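PDB 2F2L: peptidoglycan-recognition protein-LC isoform LCa from Drosophila melanogaster, which serves as an innate immune receptor in the response to Gram-negative peptidoglycan and activates the imd/Relish pathway. Local coordinates for residues F100-S105 and Y136-S141; S117-L122 and A161-W166. All coordinates share one frame; numbering follows the deposited sequence.

Both contacts lie where helix 113-128, packed on one face of the central sheet, meets the C-terminal tail along edge strand 136-140. Contact 1 joins side chains of two strands beneath the helix, and contact 2, about 10 Å away between centres, joins the helix to the tail near the chain end. Thr119 of the helix bridges them: its OG1 lies 2.6 Å from Tyr102 OH, a probable hydrogen bond. A second probable hydrogen bond joins His165 ND1 and Tyr136 O, also 2.6 Å, and the ring of Trp166 packs against the backbone of Phe138 and Ala140. None of these residues belongs to the pocket around the peptidoglycan fragment; the ligand at contact 2 is a sugar carried by Asn162.

Contact 1: F100-S105 and Y136-S141; sequences FAYIGS and YRFTAS
Phe138 and Tyr102 approach from opposite directions, the tyrosine hydroxyl reaching the edge of the phenylalanine ring close to its plane. Tyr102 OH is 3.9 Å from Phe138 CZ. Because CG of Phe138 is anti to its backbone N (chi1 -174°), the ring reaches out from strand 136-140 toward strand 98-102. Strand 24-31 lies between the two in the sheet, so the rings meet above it, with Val27 touching both Phe100 and Phe138.

This is the closer end of the contact. Phe100 approaches more loosely: its CD2 is 4.4 Å from Phe138 CE1, an apolar touch. Leu122 and Leu123 of helix 113-128 pack on Phe100, while Phe160 and Trp166 press their rings against Phe138. The more open side lies away from this centre, at the partly exposed Tyr136 and Arg137 and, beyond strand 98-102, Ser105.

All three touching residues are buried, and the one polar atom at their junction, Tyr102 OH, is hydrogen-bonded to Thr119. The hydroxyl can therefore sit against an aromatic edge within a largely apolar core without lacking a partner.

Contact 2: S117-L122 and A161-W166; sequences SVTRLL and ANWTHW. With HSQ (2-acetylamino-2-deoxy-alpha-L-idopyranose), chain D.
Arg120 lays its guanidinium over the indole of Trp163, beside a sugar covalently attached to the neighbouring Asn162. The two flat groups are 24° from parallel, and Trp163 CZ2 sits over the centre of the guanidinium, 3.7 Å above its plane. Seen from the indole, the overlap is offset, with Arg120 NE lying toward the rim of the ring. The arginine chain is extended from CG to NE, which carries the charged group along the six-membered ring toward the pyrrole side, where NH2 comes to 3.6 Å from Trp163 NE1. Packing is tightest nearer the helix: Arg120 CG is 3.4 Å from Trp163 CH2.

Thr119, one residue earlier on the helix, meets the same end of the indole with its methyl group, CG2 being 3.8 Å from Trp163 CZ3. Its OG1 lies beside the backbone N (chi1 -60°), which puts CG2 anti to that N and turns the methyl to the tryptophan, while OG1 bonds Gln115 O and Tyr102. Phe160 adds an edge-to-face contact to Trp163, and Asn162 OD1 lies at the indole edge, in its plane.

Asn162 ND2 is bonded to C1 of the sugar at 1.4 Å. The acetamido group of the sugar comes back beside the contact, its methyl C8 lying 3.8 Å from Arg120 NH2, so the sugar adds a slight contact to the exposed arginine, which rests mainly on the indole.

After the tryptophan the chain reverses in a type I beta turn, closed by a bond of 3.1 Å from Trp166 N to Trp163 O. Asn162, Trp163 and Thr164 form an Asn-X-Thr sequon, and the arrangement is that of a glycosylated C-terminal loop in which the middle residue of the sequon, Trp163, packs against helix 113-128 of the PGRP (amidase type 2) fold.

Contact 1: F100-S105 and Y136-S141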
ATOM      1  N   PHE A 100      -7.616  17.453   1.564  1.00 18.44           N
ATOM      2  CA  PHE A 100      -6.257  17.407   1.030  1.00 18.90           C
ATOM      3  C   PHE A 100      -5.357  17.245   2.240  1.00 19.10           C
ATOM      4  O   PHE A 100      -5.277  18.144   3.071  1.00 18.89           O
ATOM      5  CB  PHE A 100      -5.826  18.703   0.314  1.00 18.99           C
ATOM      6  CG  PHE A 100      -6.594  19.038  -0.941  1.00 19.06           C
ATOM      7  CD1 PHE A 100      -7.546  18.194  -1.485  1.00 19.72           C
ATOM      8  CD2 PHE A 100      -6.333  20.239  -1.591  1.00 19.40           C
ATOM      9  CE1 PHE A 100      -8.219  18.539  -2.653  1.00 19.28           C
ATOM     10  CE2 PHE A 100      -7.011  20.586  -2.741  1.00 18.74           C
ATOM     11  CZ  PHE A 100      -7.950  19.744  -3.273  1.00 18.56           C
ATOM     12  N   ALA A 101      -4.682  16.104   2.339  1.00 19.70           N
ATOM     13  CA  ALA A 101      -3.736  15.870   3.426  1.00 19.64           C
ATOM     14  C   ALA A 101      -2.321  16.173   2.926  1.00 19.65           C
ATOM     15  O   ALA A 101      -1.936  15.758   1.831  1.00 19.95           O
ATOM     16  CB  ALA A 101      -3.820  14.455   3.904  1.00 19.96           C
ATOM     17  N   TYR A 102      -1.553  16.885   3.741  1.00 19.50           N
ATOM     18  CA  TYR A 102      -0.197  17.274   3.385  1.00 19.56           C
ATOM     19  C   TYR A 102       0.740  16.306   4.090  1.00 19.50           C
ATOM     20  O   TYR A 102       0.681  16.150   5.299  1.00 19.29           O
ATOM     21  CB  TYR A 102       0.027  18.772   3.728  1.00 19.51           C
ATOM     22  CG  TYR A 102      -0.771  19.613   2.751  1.00 18.77           C
ATOM     23  CD1 TYR A 102      -0.180  20.116   1.604  1.00 17.89           C
ATOM     24  CD2 TYR A 102      -2.149  19.773   2.902  1.00 20.12           C
ATOM     25  CE1 TYR A 102      -0.913  20.837   0.668  1.00 18.65           C
ATOM     26  CE2 TYR A 102      -2.901  20.476   1.967  1.00 18.27           C
ATOM     27  CZ  TYR A 102      -2.278  21.008   0.852  1.00 19.45           C
ATOM     28  OH  TYR A 102      -3.025  21.693  -0.090  1.00 18.64           O
ATOM     29  N   ILE A 103       1.567  15.611   3.313  1.00 19.63           N
ATOM     30  CA  ILE A 103       2.430  14.572   3.877  1.00 19.61           C
ATOM     31  C   ILE A 103       3.580  15.208   4.650  1.00 19.65           C
ATOM     32  O   ILE A 103       4.457  15.836   4.070  1.00 19.60           O
ATOM     33  CB  ILE A 103       2.972  13.617   2.822  1.00 19.48           C
ATOM     34  CG1 ILE A 103       1.809  12.969   2.068  1.00 18.68           C
ATOM     35  CG2 ILE A 103       3.875  12.552   3.475  1.00 19.66           C
ATOM     36  CD1 ILE A 103       2.212  12.248   0.823  1.00 18.85           C
ATOM     37  N   GLY A 104       3.556  15.029   5.965  1.00 19.76           N
ATOM     38  CA  GLY A 104       4.537  15.644   6.846  1.00 19.91           C
ATOM     39  C   GLY A 104       3.898  16.143   8.127  1.00 19.65           C
ATOM     40  O   GLY A 104       2.747  15.852   8.418  1.00 19.76           O
ATOM     41  N   SER A 105       4.674  16.905   8.884  1.00 20.17           N
ATOM     42  CA  SER A 105       4.231  17.549  10.114  1.00 20.58           C
ATOM     43  C   SER A 105       4.623  19.021   9.976  1.00 20.46           C
ATOM     44  O   SER A 105       5.780  19.311   9.657  1.00 20.18           O
ATOM     45  CB  SER A 105       4.932  16.918  11.317  1.00 21.19           C
ATOM     46  OG  SER A 105       4.342  17.376  12.531  1.00 24.40           O
ATOM     47  N   TYR A 136     -16.050  27.884  -3.701  1.00 19.93           N
ATOM     48  CA  TYR A 136     -15.649  27.058  -2.555  1.00 19.45           C
ATOM     49  C   TYR A 136     -14.884  27.850  -1.502  1.00 19.22           C
ATOM     50  O   TYR A 136     -14.207  28.838  -1.801  1.00 18.86           O
ATOM     51  CB  TYR A 136     -14.766  25.885  -2.988  1.00 19.22           C
ATOM     52  CG  TYR A 136     -13.402  26.288  -3.517  1.00 19.48           C
ATOM     53  CD1 TYR A 136     -12.283  26.287  -2.693  1.00 19.27           C
ATOM     54  CD2 TYR A 136     -13.228  26.667  -4.851  1.00 19.09           C
ATOM     55  CE1 TYR A 136     -11.037  26.667  -3.172  1.00 19.00           C
ATOM     56  CE2 TYR A 136     -11.986  27.042  -5.339  1.00 19.87           C
ATOM     57  CZ  TYR A 136     -10.891  27.045  -4.497  1.00 19.62           C
ATOM     58  OH  TYR A 136      -9.647  27.404  -4.992  1.00 19.34           O
ATOM     59  N   ARG A 137     -14.978  27.361  -0.274  1.00 18.74           N
ATOM     60  CA  ARG A 137     -14.107  27.763   0.804  1.00 19.36           C
ATOM     61  C   ARG A 137     -13.015  26.690   1.018  1.00 19.02           C
ATOM     62  O   ARG A 137     -13.300  25.482   1.043  1.00 18.64           O
ATOM     63  CB  ARG A 137     -14.964  27.950   2.053  1.00 19.55           C
ATOM     64  CG  ARG A 137     -14.214  28.020   3.341  1.00 21.02           C
ATOM     65  CD  ARG A 137     -15.199  28.138   4.512  1.00 21.92           C
ATOM     66  NE  ARG A 137     -14.494  28.197   5.790  1.00 23.45           N
ATOM     67  CZ  ARG A 137     -15.042  27.986   6.979  1.00 23.94           C
ATOM     68  NH1 ARG A 137     -16.325  27.650   7.087  1.00 24.59           N
ATOM     69  NH2 ARG A 137     -14.277  28.088   8.063  1.00 23.98           N
ATOM     70  N   PHE A 138     -11.766  27.140   1.147  1.00 18.90           N
ATOM     71  CA  PHE A 138     -10.623  26.282   1.498  1.00 18.43           C
ATOM     72  C   PHE A 138     -10.248  26.677   2.927  1.00 18.36           C
ATOM     73  O   PHE A 138     -10.054  27.866   3.222  1.00 18.19           O
ATOM     74  CB  PHE A 138      -9.486  26.531   0.499  1.00 18.93           C
ATOM     75  CG  PHE A 138      -8.275  25.615   0.637  1.00 19.22           C
ATOM     76  CD1 PHE A 138      -8.377  24.315   1.125  1.00 18.91           C
ATOM     77  CD2 PHE A 138      -7.031  26.061   0.211  1.00 20.60           C
ATOM     78  CE1 PHE A 138      -7.253  23.497   1.231  1.00 18.76           C
ATOM     79  CE2 PHE A 138      -5.895  25.246   0.314  1.00 20.61           C
ATOM     80  CZ  PHE A 138      -6.012  23.953   0.815  1.00 19.14           C
ATOM     81  N   THR A 139     -10.206  25.714   3.841  1.00 17.87           N
ATOM     82  CA  THR A 139      -9.923  26.031   5.248  1.00 17.52           C
ATOM     83  C   THR A 139      -9.094  24.973   5.952  1.00 17.00           C
ATOM     84  O   THR A 139      -8.860  23.900   5.415  1.00 16.73           O
ATOM     85  CB  THR A 139     -11.218  26.279   6.055  1.00 17.35           C
ATOM     86  OG1 THR A 139     -10.892  26.880   7.318  1.00 20.22           O
ATOM     87  CG2 THR A 139     -11.971  25.026   6.295  1.00 17.98           C
ATOM     88  N   ALA A 140      -8.657  25.313   7.160  1.00 16.68           N
ATOM     89  CA  ALA A 140      -7.888  24.426   8.004  1.00 16.48           C
ATOM     90  C   ALA A 140      -8.816  23.564   8.816  1.00 16.10           C
ATOM     91  O   ALA A 140      -9.814  24.045   9.391  1.00 15.54           O
ATOM     92  CB  ALA A 140      -6.983  25.225   8.930  1.00 16.56           C
ATOM     93  N   SER A 141      -8.471  22.284   8.879  1.00 15.70           N
ATOM     94  CA  SER A 141      -9.136  21.362   9.775  1.00 15.84           C
ATOM     95  C   SER A 141      -9.140  21.878  11.212  1.00 15.61           C
ATOM     96  O   SER A 141     -10.108  21.670  11.939  1.00 14.44           O
ATOM     97  CB  SER A 141      -8.490  19.973   9.691  1.00 15.97           C
ATOM     98  OG  SER A 141      -7.145  20.003  10.125  1.00 17.19           O
TER

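Contact 2: S117-L122 and A161-W166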
ATOM      1  N   SER A 117       2.177  24.977  -4.818  1.00 19.88           N
ATOM      2  CA  SER A 117       1.790  25.214  -6.213  1.00 19.68           C
ATOM      3  C   SER A 117       0.849  24.131  -6.762  1.00 19.32           C
ATOM      4  O   SER A 117      -0.088  24.451  -7.498  1.00 18.88           O
ATOM      5  CB  SER A 117       3.011  25.366  -7.110  1.00 19.77           C
ATOM      6  OG  SER A 117       3.910  24.299  -6.909  1.00 22.02           O
ATOM      7  N   VAL A 118       1.074  22.861  -6.417  1.00 18.78           N
ATOM      8  CA  VAL A 118       0.208  21.797  -6.954  1.00 18.63           C
ATOM      9  C   VAL A 118      -1.198  21.835  -6.333  1.00 18.59           C
ATOM     10  O   VAL A 118      -2.172  21.395  -6.959  1.00 18.98           O
ATOM     11  CB  VAL A 118       0.829  20.374  -6.834  1.00 18.45           C
ATOM     12  CG1 VAL A 118       0.734  19.843  -5.422  1.00 17.14           C
ATOM     13  CG2 VAL A 118       0.140  19.422  -7.814  1.00 18.82           C
ATOM     14  N   THR A 119      -1.298  22.358  -5.114  1.00 18.61           N
ATOM     15  CA  THR A 119      -2.586  22.626  -4.489  1.00 18.56           C
ATOM     16  C   THR A 119      -3.446  23.551  -5.328  1.00 18.99           C
ATOM     17  O   THR A 119      -4.646  23.336  -5.430  1.00 19.34           O
ATOM     18  CB  THR A 119      -2.408  23.252  -3.100  1.00 18.43           C
ATOM     19  OG1 THR A 119      -1.668  22.357  -2.257  1.00 17.59           O
ATOM     20  CG2 THR A 119      -3.740  23.561  -2.464  1.00 18.52           C
ATOM     21  N   ARG A 120      -2.840  24.592  -5.911  1.00 19.05           N
ATOM     22  CA  ARG A 120      -3.557  25.490  -6.820  1.00 18.92           C
ATOM     23  C   ARG A 120      -4.095  24.734  -8.043  1.00 18.50           C
ATOM     24  O   ARG A 120      -5.265  24.885  -8.413  1.00 17.98           O
ATOM     25  CB  ARG A 120      -2.641  26.619  -7.301  1.00 19.08           C
ATOM     26  CG  ARG A 120      -2.149  27.571  -6.215  1.00 19.90           C
ATOM     27  CD  ARG A 120      -1.260  28.645  -6.830  1.00 20.66           C
ATOM     28  NE  ARG A 120      -1.046  29.776  -5.929  1.00 22.23           N
ATOM     29  CZ  ARG A 120       0.085  30.046  -5.270  1.00 24.48           C
ATOM     30  NH1 ARG A 120       1.167  29.264  -5.378  1.00 24.94           N
ATOM     31  NH2 ARG A 120       0.140  31.131  -4.493  1.00 24.51           N
ATOM     32  N   LEU A 121      -3.235  23.937  -8.676  1.00 18.24           N
ATOM     33  CA  LEU A 121      -3.645  23.142  -9.840  1.00 18.41           C
ATOM     34  C   LEU A 121      -4.721  22.122  -9.443  1.00 18.01           C
ATOM     35  O   LEU A 121      -5.663  21.903 -10.200  1.00 17.61           O
ATOM     36  CB  LEU A 121      -2.464  22.411 -10.502  1.00 18.56           C
ATOM     37  CG  LEU A 121      -1.407  23.142 -11.367  1.00 20.20           C
ATOM     38  CD1 LEU A 121      -1.949  24.387 -12.098  1.00 20.43           C
ATOM     39  CD2 LEU A 121      -0.194  23.518 -10.560  1.00 21.51           C
ATOM     40  N   LEU A 122      -4.581  21.523  -8.258  1.00 18.04           N
ATOM     41  CA  LEU A 122      -5.533  20.502  -7.787  1.00 18.25           C
ATOM     42  C   LEU A 122      -6.926  21.097  -7.552  1.00 18.01           C
ATOM     43  O   LEU A 122      -7.923  20.521  -7.985  1.00 18.21           O
ATOM     44  CB  LEU A 122      -5.032  19.785  -6.511  1.00 18.05           C
ATOM     45  CG  LEU A 122      -5.893  18.600  -6.051  1.00 17.98           C
ATOM     46  CD1 LEU A 122      -5.984  17.523  -7.144  1.00 18.11           C
ATOM     47  CD2 LEU A 122      -5.358  17.997  -4.760  1.00 18.46           C
ATOM     48  N   ALA A 161      -2.816  31.558   3.940  1.00 22.07           N
ATOM     49  CA  ALA A 161      -3.543  32.654   4.598  1.00 22.35           C
ATOM     50  C   ALA A 161      -3.955  33.803   3.674  1.00 22.32           C
ATOM     51  O   ALA A 161      -5.012  34.399   3.872  1.00 22.35           O
ATOM     52  CB  ALA A 161      -2.734  33.184   5.784  1.00 22.75           C
ATOM     53  N   ASN A 162      -3.142  34.102   2.663  1.00 22.86           N
ATOM     54  CA  ASN A 162      -3.475  35.157   1.693  1.00 23.47           C
ATOM     55  C   ASN A 162      -4.196  34.700   0.419  1.00 22.55           C
ATOM     56  O   ASN A 162      -4.421  35.506  -0.476  1.00 22.22           O
ATOM     57  CB  ASN A 162      -2.243  36.025   1.347  1.00 23.91           C
ATOM     58  CG  ASN A 162      -1.068  35.236   0.754  1.00 26.69           C
ATOM     59  OD1 ASN A 162      -1.134  34.021   0.557  1.00 26.04           O
ATOM     60  ND2 ASN A 162       0.046  35.947   0.527  1.00 29.51           N
ATOM     61  N   TRP A 163      -4.602  33.429   0.345  1.00 22.06           N
ATOM     62  CA  TRP A 163      -5.314  32.933  -0.833  1.00 21.67           C
ATOM     63  C   TRP A 163      -6.770  33.369  -0.787  1.00 21.26           C
ATOM     64  O   TRP A 163      -7.398  33.328   0.265  1.00 20.10           O
ATOM     65  CB  TRP A 163      -5.249  31.408  -0.916  1.00 21.49           C
ATOM     66  CG  TRP A 163      -3.902  30.860  -1.233  1.00 21.04           C
ATOM     67  CD1 TRP A 163      -2.689  31.462  -1.032  1.00 21.16           C
ATOM     68  CD2 TRP A 163      -3.626  29.574  -1.787  1.00 21.21           C
ATOM     69  NE1 TRP A 163      -1.673  30.626  -1.440  1.00 21.55           N
ATOM     70  CE2 TRP A 163      -2.222  29.459  -1.908  1.00 21.36           C
ATOM     71  CE3 TRP A 163      -4.431  28.496  -2.194  1.00 21.34           C
ATOM     72  CZ2 TRP A 163      -1.608  28.311  -2.419  1.00 21.54           C
ATOM     73  CZ3 TRP A 163      -3.814  27.360  -2.706  1.00 20.99           C
ATOM     74  CH2 TRP A 163      -2.422  27.276  -2.810  1.00 21.09           C
ATOM     75  N   THR A 164      -7.305  33.749  -1.940  1.00 21.13           N
ATOM     76  CA  THR A 164      -8.634  34.364  -2.001  1.00 21.52           C
ATOM     77  C   THR A 164      -9.762  33.468  -1.469  1.00 21.21           C
ATOM     78  O   THR A 164     -10.691  33.962  -0.836  1.00 21.35           O
ATOM     79  CB  THR A 164      -8.980  34.840  -3.436  1.00 21.57           C
ATOM     80  OG1 THR A 164      -8.810  33.768  -4.363  1.00 24.01           O
ATOM     81  CG2 THR A 164      -8.077  35.982  -3.860  1.00 22.30           C
ATOM     82  N   HIS A 165      -9.672  32.164  -1.711  1.00 20.82           N
ATOM     83  CA  HIS A 165     -10.700  31.207  -1.252  1.00 20.84           C
ATOM     84  C   HIS A 165     -10.520  30.704   0.196  1.00 20.88           C
ATOM     85  O   HIS A 165     -11.366  29.977   0.708  1.00 19.97           O
ATOM     86  CB  HIS A 165     -10.763  30.003  -2.204  1.00 20.15           C
ATOM     87  CG  HIS A 165     -11.464  30.287  -3.491  1.00 18.37           C
ATOM     88  ND1 HIS A 165     -12.820  30.109  -3.653  1.00 17.34           N
ATOM     89  CD2 HIS A 165     -10.997  30.714  -4.685  1.00 17.21           C
ATOM     90  CE1 HIS A 165     -13.160  30.426  -4.888  1.00 17.81           C
ATOM     91  NE2 HIS A 165     -12.070  30.798  -5.536  1.00 17.17           N
ATOM     92  N   TRP A 166      -9.435  31.110   0.851  1.00 21.55           N
ATOM     93  CA  TRP A 166      -9.104  30.644   2.197  1.00 22.35           C
ATOM     94  C   TRP A 166      -9.965  31.317   3.264  1.00 23.17           C
ATOM     95  O   TRP A 166     -10.183  32.531   3.230  1.00 23.30           O
ATOM     96  CB  TRP A 166      -7.611  30.881   2.489  1.00 22.02           C
ATOM     97  CG  TRP A 166      -7.150  30.381   3.813  1.00 21.13           C
ATOM     98  CD1 TRP A 166      -6.937  31.110   4.940  1.00 20.81           C
ATOM     99  CD2 TRP A 166      -6.824  29.033   4.138  1.00 21.35           C
ATOM    100  NE1 TRP A 166      -6.508  30.296   5.959  1.00 20.78           N
ATOM    101  CE2 TRP A 166      -6.437  29.011   5.490  1.00 21.25           C
ATOM    102  CE3 TRP A 166      -6.852  27.833   3.423  1.00 20.97           C
ATOM    103  CZ2 TRP A 166      -6.056  27.830   6.138  1.00 20.96           C
ATOM    104  CZ3 TRP A 166      -6.470  26.669   4.067  1.00 20.84           C
ATOM    105  CH2 TRP A 166      -6.088  26.676   5.408  1.00 20.89           C
TER
HETATM  106  C1  HSQ D 999       0.534  35.960  -0.837  1.00 48.26           C
HETATM  107  C2  HSQ D 999       0.147  36.132  -2.301  1.00 55.19           C
HETATM  108  C3  HSQ D 999       1.311  36.567  -3.215  1.00 56.46           C
HETATM  109  C4  HSQ D 999       2.668  36.874  -2.558  1.00 56.10           C
HETATM  110  C5  HSQ D 999       2.853  36.292  -1.151  1.00 55.53           C
HETATM  111  C6  HSQ D 999       4.189  35.589  -0.909  1.00 56.39           C
HETATM  112  C7  HSQ D 999      -1.222  34.740  -3.809  1.00 60.97           C
HETATM  113  C8  HSQ D 999      -0.603  34.757  -5.185  1.00 61.47           C
HETATM  114  N2  HSQ D 999      -0.385  34.854  -2.769  1.00 58.37           N
HETATM  115  O3  HSQ D 999       0.914  37.709  -3.955  1.00 58.44           O
HETATM  116  O4  HSQ D 999       3.708  36.464  -3.421  1.00 56.66           O
HETATM  117  O5  HSQ D 999       1.824  35.379  -0.848  1.00 51.98           O
HETATM  118  O6  HSQ D 999       4.252  35.229   0.458  1.00 57.10           O
HETATM  119  O7  HSQ D 999      -2.446  34.609  -3.668  1.00 62.74           O